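Long-range contacts in Fe-S binding reductase, putative (Thermus thermophilus, PDB 2D4P), which is of unknown function but appears to have the GNAT acetyltransferase fold and may transfer acyl groups other than amino-acyl groups: residues Phe6-Leu11 with Ala27-Ala32; Thr62-Arg67 with Ala96-Pro101; Arg71-Leu76 with Leu106-Lys111. One frame throughout, in Å; residues are numbered along the deposited sequence.

Interaction 1. Residues Phe6-Leu11 with Ala27-Ala32; sequences FTEEDL and ALRFFA
The ring of Phe-6 and the side chain of Leu-28 run past each other in opposite directions, one reaching in from the loop after strand 2-4, the other reaching out from helix 25-34. Phe-6 CD1 passes 3.9 Å from Leu-28 CG. The ring gets there with CG in the crowded position between its own backbone N and carbonyl carbon (chi1 49°), and it meets the helix with its edge. Leu-28 O, already bonded by Ala-32 N, lies in the ring plane 3.5 Å from Phe-6 CE1, and Phe-31 CB sits in the same plane beyond CZ. Ala-32 CB packs 3.7 Å from Phe-6 O. Leu-28, its CG anti to the backbone N, pushes its methyls into the turn: CD1 is equally near Thr-7 O and Leu-11 CA, 3.5 Å from each, while CD2 rests on Glu-8 CA. That turn is held by Thr-7 N, which donates to the anti lone pair of Asp-10 OD2 at 2.9 Å; the same carboxylate is salt-bridged to Arg-4. At the solvent-exposed side of the contact, the chains of Glu-8 and Arg-29 cross obliquely and end in a salt bridge. Arg-29 NH2 bonds Glu-8 OE1 at 3.0 Å and nearly straight (163°), yet approaches from above the carboxylate plane. Arg-29 NE lies 2.7 Å from Glu-8 OE2, but that bond is bent and weak. With the two flat groups turned 49° apart, the pair is not a coplanar fork. Phe-6 and Phe-31 both also touch Leu-51 of strand 45-56, so the contact joins the loop after strand 2-4 to helix 25-34 beside strand 45-56, consistent with the beta-alpha-alpha opening of the GNAT fold.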
ATOM      1  N   PHE A   6       1.641   1.993  11.570  1.00 21.15           N
ATOM      2  CA  PHE A   6       2.014   3.344  11.917  1.00 20.68           C
ATOM      3  C   PHE A   6       0.938   3.948  12.828  1.00 21.14           C
ATOM      4  O   PHE A   6      -0.223   3.479  12.888  1.00 21.45           O
ATOM      5  CB  PHE A   6       2.298   4.244  10.683  1.00 21.42           C
ATOM      6  CG  PHE A   6       1.234   4.186   9.618  1.00 18.42           C
ATOM      7  CD1 PHE A   6       0.028   4.837   9.798  1.00 20.15           C
ATOM      8  CD2 PHE A   6       1.425   3.443   8.454  1.00 20.74           C
ATOM      9  CE1 PHE A   6      -0.956   4.776   8.825  1.00 20.10           C
ATOM     10  CE2 PHE A   6       0.452   3.389   7.470  1.00 21.17           C
ATOM     11  CZ  PHE A   6      -0.758   4.041   7.667  1.00 22.63           C
ATOM     12  N   THR A   7       1.372   4.974  13.553  1.00 21.72           N
ATOM     13  CA  THR A   7       0.516   5.782  14.447  1.00 22.22           C
ATOM     14  C   THR A   7       0.649   7.251  14.115  1.00 22.49           C
ATOM     15  O   THR A   7       1.414   7.647  13.227  1.00 22.03           O
ATOM     16  CB  THR A   7       0.863   5.570  15.946  1.00 22.39           C
ATOM     17  OG1 THR A   7       2.133   6.156  16.248  1.00 21.45           O
ATOM     18  CG2 THR A   7       1.017   4.068  16.268  1.00 24.44           C
ATOM     19  N   GLU A   8      -0.082   8.075  14.859  1.00 23.30           N
ATOM     20  CA  GLU A   8      -0.081   9.516  14.584  1.00 24.74           C
ATOM     21  C   GLU A   8       1.304  10.120  14.710  1.00 24.18           C
ATOM     22  O   GLU A   8       1.623  11.090  14.031  1.00 23.96           O
ATOM     23  CB  GLU A   8      -1.102  10.221  15.473  1.00 25.49           C
ATOM     24  CG  GLU A   8      -2.516   9.873  15.052  1.00 29.96           C
ATOM     25  CD  GLU A   8      -3.583  10.499  15.928  1.00 35.04           C
ATOM     26  OE1 GLU A   8      -3.302  11.560  16.540  1.00 37.47           O
ATOM     27  OE2 GLU A   8      -4.703   9.917  15.987  1.00 37.89           O
ATOM     28  N   GLU A   9       2.131   9.504  15.555  1.00 23.30           N
ATOM     29  CA  GLU A   9       3.501   9.942  15.785  1.00 24.45           C
ATOM     30  C   GLU A   9       4.376   9.812  14.535  1.00 23.34           C
ATOM     31  O   GLU A   9       5.433  10.445  14.444  1.00 23.49           O
ATOM     32  CB  GLU A   9       4.116   9.144  16.947  1.00 24.96           C
ATOM     33  CG  GLU A   9       3.603   9.546  18.336  1.00 28.95           C
ATOM     34  CD  GLU A   9       2.157   9.105  18.657  1.00 34.81           C
ATOM     35  OE1 GLU A   9       1.641   8.110  18.077  1.00 35.54           O
ATOM     36  OE2 GLU A   9       1.516   9.773  19.515  1.00 39.43           O
ATOM     37  N   ASP A  10       3.915   9.002  13.581  1.00 22.30           N
ATOM     38  CA  ASP A  10       4.618   8.734  12.342  1.00 21.67           C
ATOM     39  C   ASP A  10       4.239   9.643  11.183  1.00 21.62           C
ATOM     40  O   ASP A  10       4.695   9.442  10.061  1.00 21.25           O
ATOM     41  CB  ASP A  10       4.321   7.305  11.910  1.00 20.85           C
ATOM     42  CG  ASP A  10       4.903   6.287  12.842  1.00 23.23           C
ATOM     43  OD1 ASP A  10       6.094   6.404  13.224  1.00 22.23           O
ATOM     44  OD2 ASP A  10       4.244   5.319  13.238  1.00 22.30           O
ATOM     45  N   LEU A  11       3.408  10.639  11.436  1.00 22.28           N
ATOM     46  CA  LEU A  11       2.970  11.514  10.354  1.00 23.11           C
ATOM     47  C   LEU A  11       4.155  12.116   9.528  1.00 23.04           C
ATOM     48  O   LEU A  11       4.180  12.009   8.301  1.00 22.70           O
ATOM     49  CB  LEU A  11       2.021  12.584  10.913  1.00 23.93           C
ATOM     50  CG  LEU A  11       1.403  13.537   9.894  1.00 25.26           C
ATOM     51  CD1 LEU A  11       0.571  12.805   8.872  1.00 25.06           C
ATOM     52  CD2 LEU A  11       0.590  14.590  10.639  1.00 28.08           C
ATOM     53  N   ALA A  27      -6.061  11.087   6.889  1.00 22.16           N
ATOM     54  CA  ALA A  27      -5.746   9.908   6.086  1.00 22.04           C
ATOM     55  C   ALA A  27      -4.935   8.894   6.896  1.00 21.47           C
ATOM     56  O   ALA A  27      -5.253   7.723   6.891  1.00 21.90           O
ATOM     57  CB  ALA A  27      -5.003  10.297   4.822  1.00 21.84           C
ATOM     58  N   LEU A  28      -3.944   9.369   7.636  1.00 21.49           N
ATOM     59  CA  LEU A  28      -3.136   8.496   8.478  1.00 21.43           C
ATOM     60  C   LEU A  28      -4.031   7.746   9.469  1.00 21.94           C
ATOM     61  O   LEU A  28      -3.941   6.528   9.593  1.00 20.82           O
ATOM     62  CB  LEU A  28      -2.071   9.313   9.230  1.00 21.50           C
ATOM     63  CG  LEU A  28      -1.109   8.539  10.156  1.00 22.81           C
ATOM     64  CD1 LEU A  28       0.157   9.362  10.401  1.00 24.55           C
ATOM     65  CD2 LEU A  28      -1.733   8.202  11.500  1.00 22.77           C
ATOM     66  N   ARG A  29      -4.932   8.472  10.132  1.00 22.21           N
ATOM     67  CA  ARG A  29      -5.825   7.881  11.125  1.00 23.51           C
ATOM     68  C   ARG A  29      -6.738   6.797  10.544  1.00 22.69           C
ATOM     69  O   ARG A  29      -6.896   5.718  11.126  1.00 23.27           O
ATOM     70  CB  ARG A  29      -6.668   8.967  11.799  1.00 24.39           C
ATOM     71  CG  ARG A  29      -5.935   9.744  12.862  1.00 27.16           C
ATOM     72  CD  ARG A  29      -6.704  10.968  13.343  1.00 31.17           C
ATOM     73  NE  ARG A  29      -5.973  11.662  14.397  1.00 34.55           N
ATOM     74  CZ  ARG A  29      -6.388  12.786  14.987  1.00 36.35           C
ATOM     75  NH1 ARG A  29      -7.511  13.373  14.605  1.00 37.36           N
ATOM     76  NH2 ARG A  29      -5.659  13.335  15.948  1.00 37.06           N
ATOM     77  N   PHE A  30      -7.314   7.085   9.392  1.00 23.13           N
ATOM     78  CA  PHE A  30      -8.155   6.141   8.686  1.00 22.87           C
ATOM     79  C   PHE A  30      -7.392   4.884   8.289  1.00 21.55           C
ATOM     80  O   PHE A  30      -7.837   3.760   8.539  1.00 21.98           O
ATOM     81  CB  PHE A  30      -8.719   6.804   7.450  1.00 22.67           C
ATOM     82  CG  PHE A  30      -9.492   5.879   6.576  1.00 23.21           C
ATOM     83  CD1 PHE A  30      -8.901   5.267   5.468  1.00 22.14           C
ATOM     84  CD2 PHE A  30     -10.821   5.615   6.852  1.00 27.05           C
ATOM     85  CE1 PHE A  30      -9.634   4.419   4.651  1.00 24.74           C
ATOM     86  CE2 PHE A  30     -11.565   4.754   6.012  1.00 28.18           C
ATOM     87  CZ  PHE A  30     -10.952   4.156   4.928  1.00 25.44           C
ATOM     88  N   PHE A  31      -6.237   5.060   7.664  1.00 21.14           N
ATOM     89  CA  PHE A  31      -5.445   3.908   7.237  1.00 20.40           C
ATOM     90  C   PHE A  31      -4.843   3.125   8.408  1.00 21.57           C
ATOM     91  O   PHE A  31      -4.699   1.913   8.337  1.00 20.78           O
ATOM     92  CB  PHE A  31      -4.419   4.286   6.159  1.00 19.90           C
ATOM     93  CG  PHE A  31      -5.064   4.542   4.808  1.00 20.80           C
ATOM     94  CD1 PHE A  31      -5.625   3.482   4.071  1.00 20.40           C
ATOM     95  CD2 PHE A  31      -5.140   5.817   4.276  1.00 19.91           C
ATOM     96  CE1 PHE A  31      -6.223   3.716   2.867  1.00 21.14           C
ATOM     97  CE2 PHE A  31      -5.770   6.051   3.049  1.00 22.14           C
ATOM     98  CZ  PHE A  31      -6.323   5.003   2.349  1.00 22.06           C
ATOM     99  N   ALA A  32      -4.523   3.808   9.516  1.00 21.79           N
ATOM    100  CA  ALA A  32      -4.078   3.103  10.719  1.00 22.48           C
ATOM    101  C   ALA A  32      -5.171   2.164  11.234  1.00 22.64           C
ATOM    102  O   ALA A  32      -4.852   1.121  11.787  1.00 23.41           O
ATOM    103  CB  ALA A  32      -3.674   4.085  11.826  1.00 22.52           C
TER

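Interaction 2. Residues Thr62-Arg67 with Ala96-Pro101; sequences TVLVTR and ALHLDP
One face of the His-98 imidazole is met by Leu-64 CD1, which stands 4.1 Å above the ring plane, offset toward the rim beside NE2. No other atom of 62-67 comes up to this ring, whether at face or edge; Leu-122, from a later loop, also touches the side chain. Leu-64 points its CG anti to the backbone N, which brings CD1 across to the neighbouring strand, 3.3 Å from Ala-96 O and against Ala-96 CB; Thr-62 CG2 approaches that CB from along the strand. The backbones pair in parallel. Ala-96 N donates to Val-63 O at 2.9 Å (162°), and Ala-96 O takes Val-65 N, also at 2.9 Å and straighter still (172°). The touching parts, residues 62-65 and 96-98, run 42° apart, and by His-98 the backbones have separated. Val-65 O and His-98 N are 4.5 Å apart, and a water fills in for the missing direct bond, giving to Val-65 O at 2.5 Å and accepting from His-98 N at 2.8 Å. On the other face of the sheet Val-65 and Leu-97 cross obliquely, Leu-97 CD1 lying 3.9 Å from both Val-65 CB and CG1, and Leu-97 also touches Leu-106 of helix 104-112. An alanine at Leu-97 would remove the branch that meets Val-65 and would probably loosen the packing of helix 104-112 against this end of the sheet. Thr-66 and Arg-67 together face Leu-51, a classic beta bulge just past the water. Two parallel strands joined by helix 73-89 as a beta-alpha-beta unit, paired at one end and splayed next to a bulge at the other, are the hallmark of the GNAT fold, whose members usually bind acyl-coenzyme A in that opening.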
ATOM      1  N   THR A  62     -12.021  -7.687  -1.021  1.00 20.37           N
ATOM      2  CA  THR A  62     -10.731  -7.402  -1.603  1.00 20.87           C
ATOM      3  C   THR A  62     -10.017  -6.373  -0.748  1.00 21.48           C
ATOM      4  O   THR A  62     -10.665  -5.448  -0.237  1.00 22.91           O
ATOM      5  CB  THR A  62     -10.919  -6.793  -3.024  1.00 21.18           C
ATOM      6  OG1 THR A  62     -11.496  -7.785  -3.903  1.00 23.90           O
ATOM      7  CG2 THR A  62      -9.587  -6.433  -3.629  1.00 21.54           C
ATOM      8  N   VAL A  63      -8.699  -6.525  -0.581  1.00 20.03           N
ATOM      9  CA  VAL A  63      -7.898  -5.463  -0.020  1.00 20.69           C
ATOM     10  C   VAL A  63      -7.274  -4.690  -1.170  1.00 20.26           C
ATOM     11  O   VAL A  63      -6.548  -5.247  -1.979  1.00 20.43           O
ATOM     12  CB  VAL A  63      -6.845  -6.007   0.983  1.00 20.98           C
ATOM     13  CG1 VAL A  63      -5.748  -4.932   1.209  1.00 21.80           C
ATOM     14  CG2 VAL A  63      -7.533  -6.348   2.296  1.00 21.60           C
ATOM     15  N   LEU A  64      -7.629  -3.406  -1.281  1.00 20.71           N
ATOM     16  CA  LEU A  64      -7.053  -2.525  -2.268  1.00 21.43           C
ATOM     17  C   LEU A  64      -5.943  -1.687  -1.661  1.00 21.24           C
ATOM     18  O   LEU A  64      -6.125  -1.028  -0.625  1.00 21.87           O
ATOM     19  CB  LEU A  64      -8.136  -1.601  -2.809  1.00 22.67           C
ATOM     20  CG  LEU A  64      -7.764  -0.720  -3.989  1.00 27.75           C
ATOM     21  CD1 LEU A  64      -7.288  -1.504  -5.236  1.00 32.25           C
ATOM     22  CD2 LEU A  64      -8.996   0.162  -4.321  1.00 34.85           C
ATOM     23  N   VAL A  65      -4.786  -1.742  -2.297  1.00 21.01           N
ATOM     24  CA  VAL A  65      -3.663  -0.886  -1.925  1.00 21.49           C
ATOM     25  C   VAL A  65      -3.842   0.426  -2.701  1.00 21.61           C
ATOM     26  O   VAL A  65      -3.560   0.513  -3.895  1.00 24.01           O
ATOM     27  CB  VAL A  65      -2.295  -1.530  -2.249  1.00 21.50           C
ATOM     28  CG1 VAL A  65      -1.181  -0.623  -1.753  1.00 23.35           C
ATOM     29  CG2 VAL A  65      -2.152  -2.922  -1.659  1.00 22.43           C
ATOM     30  N   THR A  66      -4.317   1.414  -1.990  1.00 23.24           N
ATOM     31  CA  THR A  66      -4.611   2.719  -2.476  1.00 24.68           C
ATOM     32  C   THR A  66      -3.362   3.458  -2.864  1.00 23.79           C
ATOM     33  O   THR A  66      -3.333   4.225  -3.842  1.00 24.47           O
ATOM     34  CB  THR A  66      -5.403   3.449  -1.307  1.00 25.07           C
ATOM     35  OG1 THR A  66      -6.554   2.625  -0.978  1.00 32.10           O
ATOM     36  CG2 THR A  66      -5.917   4.697  -1.773  1.00 29.95           C
ATOM     37  N   ARG A  67      -2.311   3.258  -2.070  1.00 21.90           N
ATOM     38  CA  ARG A  67      -1.046   3.898  -2.295  1.00 22.05           C
ATOM     39  C   ARG A  67       0.099   3.088  -1.735  1.00 21.91           C
ATOM     40  O   ARG A  67       0.015   2.602  -0.608  1.00 20.97           O
ATOM     41  CB  ARG A  67      -1.023   5.282  -1.637  1.00 22.19           C
ATOM     42  CG  ARG A  67       0.199   6.059  -2.015  1.00 24.04           C
ATOM     43  CD  ARG A  67       0.094   7.497  -1.671  1.00 25.41           C
ATOM     44  NE  ARG A  67       1.292   8.216  -2.089  1.00 25.06           N
ATOM     45  CZ  ARG A  67       1.535   9.456  -1.719  1.00 23.76           C
ATOM     46  NH1 ARG A  67       0.667  10.078  -0.926  1.00 24.30           N
ATOM     47  NH2 ARG A  67       2.659  10.056  -2.107  1.00 22.57           N
ATOM     48  N   ALA A  96      -5.395  -6.171  -4.491  1.00 21.14           N
ATOM     49  CA  ALA A  96      -5.290  -5.476  -5.774  1.00 21.87           C
ATOM     50  C   ALA A  96      -4.643  -4.120  -5.618  1.00 22.52           C
ATOM     51  O   ALA A  96      -4.714  -3.498  -4.546  1.00 21.40           O
ATOM     52  CB  ALA A  96      -6.698  -5.311  -6.409  1.00 21.93           C
ATOM     53  N   LEU A  97      -4.037  -3.644  -6.711  1.00 23.07           N
ATOM     54  CA  LEU A  97      -3.324  -2.375  -6.718  1.00 24.03           C
ATOM     55  C   LEU A  97      -3.445  -1.811  -8.137  1.00 24.05           C
ATOM     56  O   LEU A  97      -3.385  -2.565  -9.110  1.00 23.40           O
ATOM     57  CB  LEU A  97      -1.851  -2.654  -6.378  1.00 25.09           C
ATOM     58  CG  LEU A  97      -0.836  -1.541  -6.179  1.00 30.29           C
ATOM     59  CD1 LEU A  97       0.211  -1.970  -5.195  1.00 28.90           C
ATOM     60  CD2 LEU A  97      -0.195  -1.192  -7.501  1.00 33.38           C
ATOM     61  N   HIS A  98      -3.605  -0.495  -8.254  1.00 24.58           N
ATOM     62  CA  HIS A  98      -3.556   0.184  -9.556  1.00 26.78           C
ATOM     63  C   HIS A  98      -2.120   0.701  -9.801  1.00 28.07           C
ATOM     64  O   HIS A  98      -1.653   1.627  -9.140  1.00 31.11           O
ATOM     65  CB  HIS A  98      -4.598   1.315  -9.626  1.00 27.07           C
ATOM     66  CG  HIS A  98      -6.008   0.868  -9.355  1.00 29.21           C
ATOM     67  ND1 HIS A  98      -6.984   1.729  -8.895  1.00 34.56           N
ATOM     68  CD2 HIS A  98      -6.621  -0.330  -9.525  1.00 32.90           C
ATOM     69  CE1 HIS A  98      -8.124   1.068  -8.750  1.00 35.90           C
ATOM     70  NE2 HIS A  98      -7.934  -0.182  -9.124  1.00 34.65           N
ATOM     71  N   LEU A  99      -1.410   0.058 -10.705  1.00 27.57           N
ATOM     72  CA  LEU A  99       0.005   0.270 -10.936  1.00 28.53           C
ATOM     73  C   LEU A  99       0.278   1.291 -12.088  1.00 27.85           C
ATOM     74  O   LEU A  99      -0.253   1.171 -13.171  1.00 27.86           O
ATOM     75  CB  LEU A  99       0.649  -1.094 -11.247  1.00 28.43           C
ATOM     76  CG  LEU A  99       2.063  -1.134 -11.844  1.00 30.45           C
ATOM     77  CD1 LEU A  99       3.120  -0.661 -10.836  1.00 31.48           C
ATOM     78  CD2 LEU A  99       2.408  -2.518 -12.412  1.00 31.33           C
ATOM     79  N   ASP A 100       1.097   2.297 -11.822  1.00 27.57           N
ATOM     80  CA  ASP A 100       1.715   3.088 -12.906  1.00 27.67           C
ATOM     81  C   ASP A 100       2.862   2.245 -13.417  1.00 27.25           C
ATOM     82  O   ASP A 100       3.802   1.983 -12.683  1.00 27.06           O
ATOM     83  CB  ASP A 100       2.213   4.402 -12.332  1.00 28.17           C
ATOM     84  CG  ASP A 100       3.018   5.219 -13.304  1.00 30.02           C
ATOM     85  OD1 ASP A 100       3.217   4.833 -14.481  1.00 27.99           O
ATOM     86  OD2 ASP A 100       3.516   6.292 -12.920  1.00 34.93           O
ATOM     87  N   PRO A 101       2.802   1.778 -14.659  1.00 28.13           N
ATOM     88  CA  PRO A 101       3.844   0.874 -15.175  1.00 28.76           C
ATOM     89  C   PRO A 101       5.232   1.505 -15.399  1.00 28.64           C
ATOM     90  O   PRO A 101       6.188   0.783 -15.671  1.00 29.30           O
ATOM     91  CB  PRO A 101       3.244   0.368 -16.495  1.00 29.28           C
ATOM     92  CG  PRO A 101       2.332   1.445 -16.930  1.00 29.42           C
ATOM     93  CD  PRO A 101       1.767   2.067 -15.671  1.00 28.21           C
TER
HETATM   94  O   HOH W   1      -3.689   1.438  -6.187  1.00 37.66           O

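Interaction 3. Residues Arg71-Leu76 with Leu106-Lys111; sequences RSVEAL and LEEALK
Leu-76 carries the inner half of this helix-to-helix contact. Its CB lies 3.7 Å from Ala-109 CB, where the small alanine lets helix 104-112 come close. CG is anti to the carbonyl carbon and beside the backbone N (chi1 -69°), and CD1 extends to the first turn of helix 104-112. There the methyl touches Leu-106 N at 3.6 Å and Leu-106 CA at 3.7 Å, with Leu-106 CB a little farther off. One turn earlier stands Val-73, the first residue of helix 73-89, whose N-cap is Ser-72: OG accepts from Ala-75 N at 3.0 Å. This start probably corresponds to the helix that follows the fourth strand of the GNAT fold, whose N-terminal end in related enzymes usually receives the pyrophosphate of coenzyme A. Val-73 spreads its two methyls across the extended Glu-108 at about a right angle. CG2 rests 3.8 Å from Glu-108 CD, and CG1 is just as far from Glu-108 OE2, so the valine covers the carboxylate end of an exposed side chain. Glu-105 touches both Val-73 and Leu-76, continuing the row of contacts one turn back along helix 104-112.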
ATOM      1  N   ARG A  71      11.541   3.258  -1.183  1.00 24.01           N
ATOM      2  CA  ARG A  71      12.849   3.716  -1.626  1.00 24.21           C
ATOM      3  C   ARG A  71      13.698   2.624  -2.264  1.00 23.44           C
ATOM      4  O   ARG A  71      14.799   2.903  -2.799  1.00 21.60           O
ATOM      5  CB  ARG A  71      13.575   4.299  -0.440  1.00 25.46           C
ATOM      6  CG  ARG A  71      13.085   5.673  -0.077  1.00 28.70           C
ATOM      7  CD  ARG A  71      14.200   6.558   0.453  1.00 36.74           C
ATOM      8  NE  ARG A  71      13.822   7.155   1.723  1.00 42.04           N
ATOM      9  CZ  ARG A  71      14.673   7.668   2.603  1.00 44.93           C
ATOM     10  NH1 ARG A  71      15.986   7.684   2.353  1.00 46.71           N
ATOM     11  NH2 ARG A  71      14.192   8.181   3.734  1.00 45.98           N
ATOM     12  N   SER A  72      13.206   1.391  -2.206  1.00 21.52           N
ATOM     13  CA  SER A  72      13.899   0.256  -2.781  1.00 21.90           C
ATOM     14  C   SER A  72      12.922  -0.866  -3.091  1.00 22.23           C
ATOM     15  O   SER A  72      11.842  -0.927  -2.525  1.00 20.93           O
ATOM     16  CB  SER A  72      14.958  -0.247  -1.800  1.00 21.68           C
ATOM     17  OG  SER A  72      14.362  -0.815  -0.639  1.00 21.57           O
ATOM     18  N   VAL A  73      13.331  -1.769  -3.966  1.00 22.51           N
ATOM     19  CA  VAL A  73      12.573  -3.008  -4.176  1.00 23.14           C
ATOM     20  C   VAL A  73      12.341  -3.750  -2.850  1.00 22.94           C
ATOM     21  O   VAL A  73      11.223  -4.206  -2.576  1.00 22.77           O
ATOM     22  CB  VAL A  73      13.237  -3.913  -5.206  1.00 23.19           C
ATOM     23  CG1 VAL A  73      12.588  -5.300  -5.216  1.00 22.92           C
ATOM     24  CG2 VAL A  73      13.184  -3.273  -6.594  1.00 23.06           C
ATOM     25  N   GLU A  74      13.375  -3.825  -2.017  1.00 22.77           N
ATOM     26  CA  GLU A  74      13.258  -4.482  -0.734  1.00 22.32           C
ATOM     27  C   GLU A  74      12.124  -3.874   0.112  1.00 21.23           C
ATOM     28  O   GLU A  74      11.315  -4.600   0.672  1.00 20.93           O
ATOM     29  CB  GLU A  74      14.601  -4.466   0.025  1.00 23.29           C
ATOM     30  CG  GLU A  74      14.529  -5.170   1.365  1.00 23.83           C
ATOM     31  CD  GLU A  74      15.778  -5.045   2.216  1.00 26.05           C
ATOM     32  OE1 GLU A  74      16.755  -4.412   1.768  1.00 27.62           O
ATOM     33  OE2 GLU A  74      15.761  -5.575   3.361  1.00 26.02           O
ATOM     34  N   ALA A  75      12.056  -2.550   0.205  1.00 20.49           N
ATOM     35  CA  ALA A  75      10.991  -1.902   0.977  1.00 20.20           C
ATOM     36  C   ALA A  75       9.609  -2.229   0.373  1.00 20.46           C
ATOM     37  O   ALA A  75       8.651  -2.582   1.070  1.00 20.43           O
ATOM     38  CB  ALA A  75      11.227  -0.417   1.034  1.00 20.01           C
ATOM     39  N   LEU A  76       9.508  -2.129  -0.938  1.00 19.94           N
ATOM     40  CA  LEU A  76       8.235  -2.362  -1.612  1.00 20.71           C
ATOM     41  C   LEU A  76       7.773  -3.800  -1.419  1.00 19.93           C
ATOM     42  O   LEU A  76       6.600  -4.047  -1.159  1.00 19.11           O
ATOM     43  CB  LEU A  76       8.371  -2.015  -3.094  1.00 20.55           C
ATOM     44  CG  LEU A  76       8.542  -0.522  -3.367  1.00 21.43           C
ATOM     45  CD1 LEU A  76       8.957  -0.308  -4.858  1.00 22.73           C
ATOM     46  CD2 LEU A  76       7.301   0.279  -3.032  1.00 20.49           C
ATOM     47  N   LEU A 106       8.443  -0.987  -8.335  1.00 22.45           N
ATOM     48  CA  LEU A 106       7.178  -1.563  -7.881  1.00 22.65           C
ATOM     49  C   LEU A 106       6.762  -2.770  -8.734  1.00 23.23           C
ATOM     50  O   LEU A 106       6.319  -3.806  -8.213  1.00 22.75           O
ATOM     51  CB  LEU A 106       6.091  -0.500  -7.855  1.00 22.67           C
ATOM     52  CG  LEU A 106       4.692  -0.975  -7.429  1.00 22.84           C
ATOM     53  CD1 LEU A 106       4.748  -1.585  -6.056  1.00 22.54           C
ATOM     54  CD2 LEU A 106       3.721   0.176  -7.450  1.00 23.12           C
ATOM     55  N   GLU A 107       6.954  -2.660 -10.030  1.00 23.42           N
ATOM     56  CA  GLU A 107       6.643  -3.764 -10.932  1.00 25.25           C
ATOM     57  C   GLU A 107       7.469  -4.993 -10.568  1.00 24.60           C
ATOM     58  O   GLU A 107       6.960  -6.112 -10.489  1.00 24.61           O
ATOM     59  CB  GLU A 107       6.942  -3.331 -12.363  1.00 25.82           C
ATOM     60  CG  GLU A 107       6.269  -4.147 -13.454  1.00 31.51           C
ATOM     61  CD  GLU A 107       6.320  -3.422 -14.797  1.00 35.00           C
ATOM     62  OE1 GLU A 107       7.434  -3.295 -15.341  1.00 38.01           O
ATOM     63  OE2 GLU A 107       5.245  -2.931 -15.253  1.00 40.69           O
ATOM     64  N   GLU A 108       8.756  -4.769 -10.309  1.00 23.71           N
ATOM     65  CA  GLU A 108       9.632  -5.833  -9.871  1.00 23.54           C
ATOM     66  C   GLU A 108       9.154  -6.453  -8.553  1.00 22.92           C
ATOM     67  O   GLU A 108       9.134  -7.663  -8.418  1.00 22.77           O
ATOM     68  CB  GLU A 108      11.078  -5.340  -9.708  1.00 23.97           C
ATOM     69  CG  GLU A 108      12.004  -6.414  -9.128  1.00 26.02           C
ATOM     70  CD  GLU A 108      13.478  -6.024  -9.140  1.00 30.68           C
ATOM     71  OE1 GLU A 108      13.856  -5.117  -9.934  1.00 31.47           O
ATOM     72  OE2 GLU A 108      14.235  -6.646  -8.356  1.00 30.59           O
ATOM     73  N   ALA A 109       8.773  -5.613  -7.597  1.00 22.61           N
ATOM     74  CA  ALA A 109       8.342  -6.098  -6.275  1.00 22.31           C
ATOM     75  C   ALA A 109       7.027  -6.909  -6.362  1.00 22.42           C
ATOM     76  O   ALA A 109       6.873  -7.947  -5.714  1.00 21.16           O
ATOM     77  CB  ALA A 109       8.182  -4.921  -5.319  1.00 23.31           C
ATOM     78  N   LEU A 110       6.099  -6.413  -7.184  1.00 23.29           N
ATOM     79  CA  LEU A 110       4.823  -7.090  -7.408  1.00 23.52           C
ATOM     80  C   LEU A 110       5.021  -8.487  -7.972  1.00 24.51           C
ATOM     81  O   LEU A 110       4.419  -9.442  -7.514  1.00 23.98           O
ATOM     82  CB  LEU A 110       3.950  -6.263  -8.339  1.00 23.44           C
ATOM     83  CG  LEU A 110       3.311  -5.026  -7.695  1.00 22.09           C
ATOM     84  CD1 LEU A 110       2.795  -4.023  -8.721  1.00 24.61           C
ATOM     85  CD2 LEU A 110       2.186  -5.419  -6.734  1.00 23.14           C
ATOM     86  N   LYS A 111       5.865  -8.611  -8.994  1.00 25.41           N
ATOM     87  CA  LYS A 111       6.138  -9.924  -9.564  1.00 25.53           C
ATOM     88  C   LYS A 111       6.786 -10.846  -8.531  1.00 25.15           C
ATOM     89  O   LYS A 111       6.435 -12.025  -8.421  1.00 23.10           O
ATOM     90  CB  LYS A 111       7.000  -9.761 -10.823  1.00 26.87           C
ATOM     91  CG  LYS A 111       7.270 -11.060 -11.548  1.00 30.74           C
ATOM     92  CD  LYS A 111       7.757 -10.837 -12.965  1.00 35.41           C
ATOM     93  CE  LYS A 111       8.202 -12.142 -13.604  1.00 36.78           C
ATOM     94  NZ  LYS A 111       8.986 -11.874 -14.871  1.00 39.75           N
TER

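Overall arrangement
From the N terminus, interaction 1 comes first: it closes the short helical excursion between strand 2-4 and helix 25-34, and is complete before the other two begin. Interactions 2 and 3 cross. Segment 62-67 is followed by 71-76, and then each finds its partner in turn, 96-101 and 106-111, so two overlapping loops tie strand 61-70, helix 73-89, strand 94-97 and helix 104-112 together. Leu-99 CD1 joins them directly, 3.5 Å from Leu-106 CD2. Interaction 1 reaches interaction 2 through Phe-31 CE1, 4.0 Å from Thr-66 OG1, whereas interactions 1 and 3 lie on opposite sides of the chain's centre, their centres about 22 Å apart.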